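Local coordinates for protein haloalkane dehalogenase (Mycobacterium rhodesiae, PDB 4MJ3) that probably catalyses the hydrolytic cleavage of carbon-halogen bonds in haloalkanes, releasing halide and an alcohol, at residues V49-G54 and P67-A72; A72-V77 and T296-N301. One frame throughout, in Å; residues are numbered along the deposited sequence.

Contacts 1 and 2 follow one another along the chain and show how an alpha/beta-hydrolase sheet receives helices on one face. Contact 1 lies inside the beta-alpha-beta unit of strand 48-52, helix 66-71 and strand 75-79; contact 2 takes the exit of that unit, A72-V77, to the end of helix 282-300, 219 residues further on. Their centres are about 9 Å apart and they share A72. Strands 48-52 and 75-79 are parallel neighbours in the mixed sheet, and V49 CG2 packs on L74 CD1 at 3.9 Å. A local crossover and a distant C-terminal helix are thus fitted to adjoining strands of the same sheet.

Contact 1 of 2, residues V49-G54 and P67-A72; sequences VLLLHG and PVLVEA
The beta-alpha-beta unit of strand 48-52, helix 66-71 and strand 75-79 is closed on its inner side by L69, which the helix presses down onto V49 and L51 of the strand. One methyl does the touching: L69 CD1 stands 4.0 Å from V49 CG1 and equally 4.0 Å from L51 CD2. The two strand residues receive it differently. V49 lies across the L69 side chain at about a right angle, offering CG1, the branch set anti to its backbone N (chi1 -180°). L51 comes up to meet L69 tip to tip, and its fork is turned so that CD1 also reaches L69 CD1 at 4.0 Å. The leucine of the helix is stretched out, with CD1 anti to CA (chi2 171°), and this brings the methyl within reach of both partners.

Two residues of a strand spaced by one share a face of the sheet, and in this parallel crossover V49 and L51 supply the face turned to the connecting helix. L50 and L52 look the other way, L50 onto V117 and L52 onto L119. Backbone bonds of V49 to R75 and V77, and of L51 to V77, fix the strand beside strand 75-79, while V120 of strand 117-121 touches both side chains from the neighbouring strand. All three contact residues are buried, and the contact between them is apolar, with no hydrogen bond crossing between the segments.

Past its end the strand runs into H53 and G54, consistent with the His-Gly turn that in relatives of this fold leads to the oxyanion region. H53 ND1 donates to G54 O at 2.8 Å, close to the imidazole plane and on a carbonyl lone pair, and NE2 accepts from L81 N, which together fix the rotation of the ring.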
loop_
_atom_site.group_PDB
_atom_site.type_symbol
_atom_site.label_atom_id
_atom_site.label_comp_id
_atom_site.label_asym_id
_atom_site.label_seq_id
_atom_site.Cartn_x
_atom_site.Cartn_y
_atom_site.Cartn_z
ATOM N N VAL A 49 13.278 -2.773 3.525
ATOM C CA VAL A 49 12.371 -1.768 2.984
ATOM C C VAL A 49 11.060 -2.490 2.697
ATOM O O VAL A 49 11.022 -3.397 1.861
ATOM C CB VAL A 49 12.927 -1.155 1.704
ATOM C CG1 VAL A 49 11.971 -0.102 1.151
ATOM C CG2 VAL A 49 14.318 -0.579 1.967
ATOM N N LEU A 50 10.015 -2.109 3.408
ATOM C CA LEU A 50 8.706 -2.753 3.271
ATOM C C LEU A 50 7.837 -1.930 2.360
ATOM O O LEU A 50 7.540 -0.766 2.655
ATOM C CB LEU A 50 8.046 -2.912 4.642
ATOM C CG LEU A 50 6.655 -3.533 4.633
ATOM C CD1 LEU A 50 6.669 -4.947 4.084
ATOM C CD2 LEU A 50 6.135 -3.514 6.056
ATOM N N LEU A 51 7.402 -2.543 1.258
ATOM C CA LEU A 51 6.682 -1.864 0.196
ATOM C C LEU A 51 5.220 -2.269 0.216
ATOM O O LEU A 51 4.893 -3.416 -0.072
ATOM C CB LEU A 51 7.283 -2.247 -1.162
ATOM C CG LEU A 51 8.793 -2.026 -1.315
ATOM C CD1 LEU A 51 9.331 -2.754 -2.536
ATOM C CD2 LEU A 51 9.117 -0.551 -1.384
ATOM N N LEU A 52 4.348 -1.335 0.583
ATOM C CA LEU A 52 2.927 -1.638 0.701
ATOM C C LEU A 52 2.106 -0.944 -0.369
ATOM O O LEU A 52 2.212 0.272 -0.564
ATOM C CB LEU A 52 2.402 -1.271 2.096
ATOM C CG LEU A 52 3.074 -1.982 3.281
ATOM C CD1 LEU A 52 2.323 -1.660 4.576
ATOM C CD2 LEU A 52 3.177 -3.486 3.078
ATOM N N HIS A 53 1.318 -1.744 -1.076
ATOM C CA HIS A 53 0.442 -1.282 -2.133
ATOM C C HIS A 53 -0.940 -1.058 -1.554
ATOM O O HIS A 53 -1.244 -1.465 -0.429
ATOM C CB HIS A 53 0.354 -2.345 -3.219
ATOM C CG HIS A 53 -0.538 -3.486 -2.852
ATOM N ND1 HIS A 53 -1.894 -3.458 -3.058
ATOM C CD2 HIS A 53 -0.285 -4.642 -2.196
ATOM C CE1 HIS A 53 -2.435 -4.564 -2.590
ATOM N NE2 HIS A 53 -1.481 -5.302 -2.069
ATOM N N GLY A 54 -1.787 -0.403 -2.343
ATOM C CA GLY A 54 -3.161 -0.177 -1.959
ATOM C C GLY A 54 -4.159 -0.664 -2.987
ATOM O O GLY A 54 -3.978 -1.687 -3.642
ATOM N N PRO A 67 14.329 -3.755 -8.096
ATOM C CA PRO A 67 15.716 -3.911 -8.525
ATOM C C PRO A 67 16.649 -2.785 -8.084
ATOM O O PRO A 67 17.805 -3.037 -7.795
ATOM C CB PRO A 67 15.610 -3.966 -10.052
ATOM C CG PRO A 67 14.226 -4.447 -10.320
ATOM C CD PRO A 67 13.406 -3.800 -9.248
ATOM N N VAL A 68 16.143 -1.562 -8.020
ATOM C CA VAL A 68 16.925 -0.408 -7.552
ATOM C C VAL A 68 17.297 -0.575 -6.070
ATOM O O VAL A 68 18.444 -0.384 -5.688
ATOM C CB VAL A 68 16.138 0.906 -7.734
ATOM C CG1 VAL A 68 16.898 2.088 -7.153
ATOM C CG2 VAL A 68 15.836 1.133 -9.213
ATOM N N LEU A 69 16.334 -0.999 -5.269
ATOM C CA LEU A 69 16.550 -1.193 -3.837
ATOM C C LEU A 69 17.559 -2.320 -3.612
ATOM O O LEU A 69 18.483 -2.194 -2.816
ATOM C CB LEU A 69 15.209 -1.493 -3.143
ATOM C CG LEU A 69 14.174 -0.367 -3.229
ATOM C CD1 LEU A 69 12.834 -0.848 -2.713
ATOM C CD2 LEU A 69 14.612 0.887 -2.477
ATOM N N VAL A 70 17.397 -3.412 -4.349
ATOM C CA VAL A 70 18.290 -4.563 -4.243
ATOM C C VAL A 70 19.720 -4.220 -4.665
ATOM O O VAL A 70 20.677 -4.601 -3.986
ATOM C CB VAL A 70 17.749 -5.741 -5.086
ATOM C CG1 VAL A 70 18.797 -6.847 -5.234
ATOM C CG2 VAL A 70 16.465 -6.281 -4.459
ATOM N N GLU A 71 19.869 -3.491 -5.767
ATOM C CA GLU A 71 21.200 -3.092 -6.237
ATOM C C GLU A 71 21.897 -2.182 -5.216
ATOM O O GLU A 71 23.123 -2.221 -5.081
ATOM C CB GLU A 71 21.101 -2.407 -7.588
ATOM C CG GLU A 71 22.463 -2.181 -8.255
ATOM C CD GLU A 71 23.174 -0.896 -7.870
ATOM O OE1 GLU A 71 22.639 -0.037 -7.124
ATOM O OE2 GLU A 71 24.311 -0.760 -8.358
ATOM N N ALA A 72 21.111 -1.408 -4.475
ATOM C CA ALA A 72 21.632 -0.530 -3.425
ATOM C C ALA A 72 22.002 -1.270 -2.147
ATOM O O ALA A 72 22.456 -0.652 -1.187
ATOM C CB ALA A 72 20.621 0.575 -3.114
#

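Contact 2 of 2, residues A72-V77 and T296-N301; sequences AGLRAV and TFVRAN
R299 reaches from helix 282-300 to the carbonyl of A72, its NH2 donating to A72 O at 3.0 Å. The bond is moderately bent, with an angle of 141° at the hydrogen. The oxygen lies at the edge of the guanidinium, near its plane, and the donor approaches from somewhat outside the carbonyl plane. A water makes a second link between the same groups: it accepts from R299 NE at 2.6 Å and donates to A72 O at 3.1 Å. Two donors therefore grip one carbonyl oxygen. A72 CB lies 3.8 Å from R299 NH2, so the arginine end also rests against the alanine methyl. On the inner side, L74 and V298 lie alongside one another, their side chains running in opposing senses, with L74 CD2 4.1 Å from V298 CG1.

The extended run of R299 from CG to NE carries the guanidinium across to the end of helix 66-71, although the side chain starts out along the flank of its helix. In V298, chi1 of 170° turns CG1 toward the leucine. Behind the apolar pair, V295 stands beside L74, and R142 touches V298.

The carbonyl itself is placed by a Schellman motif: G73, with phi of 91°, ends helix 66-71 and turns the chain toward strand 75-79 of the alpha/beta-hydrolase sheet. The donor helix is finished off too, N301 ND2 bonding F297 O at 2.8 Å almost straight, while N301 OD1 is held by Q270 and N301 O by R142.

R299 is solvent-exposed and also touches a crystal neighbour, so its pose may owe something to the lattice. Even so, a cationic donor set at the C-terminal end of a helix probably gains from the partial negative charge there, and a polar clasp outside a buried leucine-valine contact ties the C-terminal helix to the crossover.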
loop_
_atom_site.group_PDB
_atom_site.type_symbol
_atom_site.label_atom_id
_atom_site.label_comp_id
_atom_site.label_asym_id
_atom_site.label_seq_id
_atom_site.Cartn_x
_atom_site.Cartn_y
_atom_site.Cartn_z
ATOM N N ALA A 72 21.111 -1.408 -4.475
ATOM C CA ALA A 72 21.632 -0.530 -3.425
ATOM C C ALA A 72 22.002 -1.270 -2.147
ATOM O O ALA A 72 22.456 -0.652 -1.187
ATOM C CB ALA A 72 20.621 0.575 -3.114
ATOM N N GLY A 73 21.770 -2.581 -2.098
ATOM C CA GLY A 73 22.158 -3.389 -0.943
ATOM C C GLY A 73 21.075 -3.508 0.118
ATOM O O GLY A 73 21.336 -3.968 1.237
ATOM N N LEU A 74 19.858 -3.106 -0.230
ATOM C CA LEU A 74 18.724 -3.191 0.693
ATOM C C LEU A 74 17.944 -4.479 0.452
ATOM O O LEU A 74 18.068 -5.115 -0.601
ATOM C CB LEU A 74 17.812 -1.971 0.510
ATOM C CG LEU A 74 18.557 -0.629 0.639
ATOM C CD1 LEU A 74 17.666 0.528 0.233
ATOM C CD2 LEU A 74 19.070 -0.464 2.063
ATOM N N ARG A 75 17.142 -4.859 1.443
ATOM C CA ARG A 75 16.253 -6.006 1.334
ATOM C C ARG A 75 14.831 -5.497 1.108
ATOM O O ARG A 75 14.235 -4.875 1.986
ATOM C CB ARG A 75 16.327 -6.840 2.607
ATOM C CG ARG A 75 15.415 -8.053 2.625
ATOM C CD ARG A 75 15.624 -8.866 3.886
ATOM N NE ARG A 75 14.522 -9.804 4.096
ATOM C CZ ARG A 75 14.091 -10.214 5.283
ATOM N NH1 ARG A 75 14.629 -9.753 6.407
ATOM N NH2 ARG A 75 13.103 -11.093 5.356
ATOM N N ALA A 76 14.270 -5.814 -0.053
ATOM C CA ALA A 76 12.958 -5.350 -0.422
ATOM C C ALA A 76 11.925 -6.435 -0.119
ATOM O O ALA A 76 12.018 -7.556 -0.618
ATOM C CB ALA A 76 12.922 -4.987 -1.899
ATOM N N VAL A 77 10.931 -6.067 0.677
ATOM C CA VAL A 77 9.842 -6.948 1.011
ATOM C C VAL A 77 8.544 -6.256 0.610
ATOM O O VAL A 77 8.334 -5.092 0.946
ATOM C CB VAL A 77 9.851 -7.271 2.515
ATOM C CG1 VAL A 77 8.694 -8.179 2.867
ATOM C CG2 VAL A 77 11.190 -7.897 2.883
ATOM N N THR A 296 18.500 7.232 -1.217
ATOM C CA THR A 296 19.154 8.451 -0.725
ATOM C C THR A 296 18.776 8.742 0.733
ATOM O O THR A 296 19.640 9.051 1.563
ATOM C CB THR A 296 18.801 9.641 -1.642
ATOM O OG1 THR A 296 19.405 9.431 -2.919
ATOM C CG2 THR A 296 19.276 10.979 -1.060
ATOM N N PHE A 297 17.482 8.610 1.025
ATOM C CA PHE A 297 16.925 8.818 2.370
ATOM C C PHE A 297 17.440 7.815 3.405
ATOM O O PHE A 297 17.802 8.198 4.513
ATOM C CB PHE A 297 15.402 8.769 2.248
ATOM C CG PHE A 297 14.654 8.721 3.546
ATOM C CD1 PHE A 297 14.621 9.808 4.399
ATOM C CD2 PHE A 297 13.889 7.612 3.854
ATOM C CE1 PHE A 297 13.875 9.765 5.571
ATOM C CE2 PHE A 297 13.119 7.561 5.018
ATOM C CZ PHE A 297 13.115 8.632 5.871
ATOM N N VAL A 298 17.522 6.546 3.024
ATOM C CA VAL A 298 18.086 5.514 3.879
ATOM C C VAL A 298 19.541 5.817 4.181
ATOM O O VAL A 298 19.962 5.794 5.342
ATOM C CB VAL A 298 17.953 4.096 3.264
ATOM C CG1 VAL A 298 18.759 3.073 4.048
ATOM C CG2 VAL A 298 16.488 3.697 3.247
ATOM N N ARG A 299 20.319 6.138 3.159
ATOM C CA ARG A 299 21.738 6.399 3.366
ATOM C C ARG A 299 22.003 7.651 4.194
ATOM O O ARG A 299 23.012 7.723 4.898
ATOM C CB ARG A 299 22.460 6.491 2.030
ATOM C CG ARG A 299 22.328 5.164 1.279
ATOM C CD ARG A 299 23.186 5.011 0.049
ATOM N NE ARG A 299 23.260 3.626 -0.379
ATOM C CZ ARG A 299 23.842 3.230 -1.507
ATOM N NH1 ARG A 299 24.396 4.110 -2.335
ATOM N NH2 ARG A 299 23.877 1.936 -1.800
ATOM N N ALA A 300 21.122 8.644 4.074
ATOM C CA ALA A 300 21.263 9.911 4.807
ATOM C C ALA A 300 20.870 9.779 6.268
ATOM O O ALA A 300 21.122 10.702 7.064
ATOM C CB ALA A 300 20.427 11.015 4.144
ATOM N N ASN A 301 20.257 8.651 6.620
ATOM C CA ASN A 301 19.789 8.405 7.976
ATOM C C ASN A 301 20.301 7.047 8.456
ATOM O O ASN A 301 19.512 6.117 8.672
ATOM C CB ASN A 301 18.261 8.456 7.997
ATOM C CG ASN A 301 17.732 9.854 7.768
ATOM O OD1 ASN A 301 17.718 10.690 8.677
ATOM N ND2 ASN A 301 17.297 10.122 6.547
HETATM O O HOH W 1 21.756 1.717 0.667
#